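PDB 2ZKT: 2,3-bisphosphoglycerate-independent phosphoglycerate mutase from Pyrococcus horikoshii, which probably catalyses the interconversion of 2-phosphoglycerate and 3-phosphoglycerate in glycolysis. Local coordinates for residues 47-52 and 342-347. Sequence-based numbering, arbitrary orientation.
Sequences GQQDPI and AITGDH. With ZN (zinc ion), chain G.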
loop_
_atom_site.group_PDB
_atom_site.type_symbol
_atom_site.label_atom_id
_atom_site.label_comp_id
_atom_site.label_asym_id
_atom_site.label_seq_id
_atom_site.Cartn_x
_atom_site.Cartn_y
_atom_site.Cartn_z
ATOM N N GLY B 47 -15.741 9.418 -5.161
ATOM C CA GLY B 47 -16.279 9.677 -6.487
ATOM C C GLY B 47 -15.185 9.574 -7.551
ATOM O O GLY B 47 -14.019 9.323 -7.243
ATOM N N GLN B 48 -15.576 9.771 -8.814
ATOM C CA GLN B 48 -14.648 9.733 -9.940
ATOM C C GLN B 48 -14.780 11.084 -10.615
ATOM O O GLN B 48 -15.897 11.597 -10.782
ATOM C CB GLN B 48 -15.039 8.672 -10.976
ATOM C CG GLN B 48 -15.293 7.291 -10.455
ATOM C CD GLN B 48 -15.565 6.304 -11.588
ATOM O OE1 GLN B 48 -14.628 5.803 -12.219
ATOM N NE2 GLN B 48 -16.847 6.030 -11.859
ATOM N N GLN B 49 -13.660 11.674 -11.011
ATOM C CA GLN B 49 -13.752 12.968 -11.682
ATOM C C GLN B 49 -13.027 12.956 -13.007
ATOM O O GLN B 49 -11.948 12.360 -13.134
ATOM C CB GLN B 49 -13.189 14.097 -10.799
ATOM C CG GLN B 49 -11.700 14.004 -10.505
ATOM C CD GLN B 49 -10.835 14.793 -11.489
ATOM O OE1 GLN B 49 -11.313 15.300 -12.509
ATOM N NE2 GLN B 49 -9.550 14.887 -11.178
ATOM N N ASP B 50 -13.656 13.587 -13.997
ATOM C CA ASP B 50 -13.064 13.726 -15.318
ATOM C C ASP B 50 -12.508 15.148 -15.320
ATOM O O ASP B 50 -13.259 16.115 -15.190
ATOM C CB ASP B 50 -14.124 13.582 -16.413
ATOM C CG ASP B 50 -14.636 12.153 -16.548
ATOM O OD1 ASP B 50 -13.799 11.234 -16.754
ATOM O OD2 ASP B 50 -15.871 11.949 -16.460
ATOM N N PRO B 51 -11.172 15.290 -15.405
ATOM C CA PRO B 51 -10.589 16.645 -15.418
ATOM C C PRO B 51 -11.292 17.482 -16.497
ATOM O O PRO B 51 -11.728 18.603 -16.252
ATOM C CB PRO B 51 -9.124 16.391 -15.776
ATOM C CG PRO B 51 -8.856 15.009 -15.184
ATOM C CD PRO B 51 -10.129 14.237 -15.493
ATOM N N ILE B 52 -11.420 16.917 -17.696
ATOM C CA ILE B 52 -12.065 17.643 -18.794
ATOM C C ILE B 52 -13.414 17.032 -19.170
ATOM O O ILE B 52 -14.444 17.702 -19.129
ATOM C CB ILE B 52 -11.125 17.687 -20.028
ATOM C CG1 ILE B 52 -9.825 18.416 -19.640
ATOM C CG2 ILE B 52 -11.803 18.398 -21.196
ATOM C CD1 ILE B 52 -8.803 18.498 -20.746
ATOM N N ALA B 342 -9.935 17.102 0.633
ATOM C CA ALA B 342 -10.210 16.445 -0.632
ATOM C C ALA B 342 -8.895 15.936 -1.212
ATOM O O ALA B 342 -7.874 16.633 -1.186
ATOM C CB ALA B 342 -10.889 17.421 -1.605
ATOM N N ILE B 343 -8.911 14.714 -1.729
ATOM C CA ILE B 343 -7.705 14.139 -2.306
ATOM C C ILE B 343 -8.008 13.494 -3.651
ATOM O O ILE B 343 -8.968 12.734 -3.795
ATOM C CB ILE B 343 -7.100 13.070 -1.368
ATOM C CG1 ILE B 343 -6.730 13.709 -0.023
ATOM C CG2 ILE B 343 -5.875 12.429 -2.028
ATOM C CD1 ILE B 343 -6.288 12.722 1.046
ATOM N N THR B 344 -7.192 13.804 -4.648
ATOM C CA THR B 344 -7.384 13.189 -5.954
ATOM C C THR B 344 -6.157 13.442 -6.824
ATOM O O THR B 344 -5.108 13.862 -6.359
ATOM C CB THR B 344 -8.633 13.809 -6.600
ATOM O OG1 THR B 344 -8.982 13.060 -7.769
ATOM C CG2 THR B 344 -8.350 15.258 -7.015
ATOM N N GLY B 345 -6.304 13.131 -8.121
ATOM C CA GLY B 345 -5.243 13.475 -9.056
ATOM C C GLY B 345 -5.774 14.441 -10.115
ATOM O O GLY B 345 -6.959 14.472 -10.419
ATOM N N ASP B 346 -4.865 15.286 -10.638
ATOM C CA ASP B 346 -5.278 16.181 -11.715
ATOM C C ASP B 346 -5.600 15.400 -12.999
ATOM O O ASP B 346 -6.207 15.907 -13.937
ATOM C CB ASP B 346 -4.154 17.194 -11.969
ATOM C CG ASP B 346 -2.851 16.457 -12.258
ATOM O OD1 ASP B 346 -2.620 15.428 -11.614
ATOM O OD2 ASP B 346 -2.084 16.919 -13.101
ATOM N N HIS B 347 -5.140 14.127 -13.028
ATOM C CA HIS B 347 -5.439 13.270 -14.175
ATOM C C HIS B 347 -4.862 11.855 -13.996
ATOM O O HIS B 347 -4.149 11.555 -13.044
ATOM C CB HIS B 347 -4.860 13.929 -15.435
ATOM C CG HIS B 347 -3.357 14.004 -15.329
ATOM N ND1 HIS B 347 -2.551 12.914 -15.414
ATOM C CD2 HIS B 347 -2.553 15.140 -15.174
ATOM C CE1 HIS B 347 -1.291 13.386 -15.315
ATOM N NE2 HIS B 347 -1.262 14.716 -15.169
HETATM ZN ZN ZN G . -0.027 16.375 -13.878
#
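Gln49 reaches across to the backbone of Gly345 and to the side chain of Thr344. Strands 45-50 and 339-344 are not sheet neighbours; strand 361-366 lies between them and is antiparallel to both. The Gln49 side chain spans this separation near the strand ends. Its CB bond leaves the backbone toward 342-347. Gln49 CG sits between the backbone N and the carbonyl carbon (chi1 65°) and comes 4.0 Å from Thr344 OG1. The two side chains cross at about a right angle, and that hydroxyl is hydrogen-bonded to Pro362 O. The chain then bends, and chi2 93° places Gln49 CD 4.0 Å from Gly345 O. At the tip, Gln49 NE2 lies 2.7 Å from Gly345 O. Gln49 OE1 turns back to its own segment, 2.9 Å from Pro51 N, which has no hydrogen to share. Farther along, Pro51 CG rests 3.1 Å from Asp346 O and 4.1 Å from His347 CB. An alanine in place of Gln49 would probably open a gap beside Thr344 and deprive Gly345 O of its close amide neighbour. Asp346 OD2 and His347 NE2 bind zinc at 2.3 and 2.4 Å, and Asp13 and Ser60 complete the site. A polar amide and a non-polar proline ring thus border successive carbonyls, the one just before Asp346 and that of Asp346 itself; they probably help hold this backbone in place, and neither touches the metal-binding atoms.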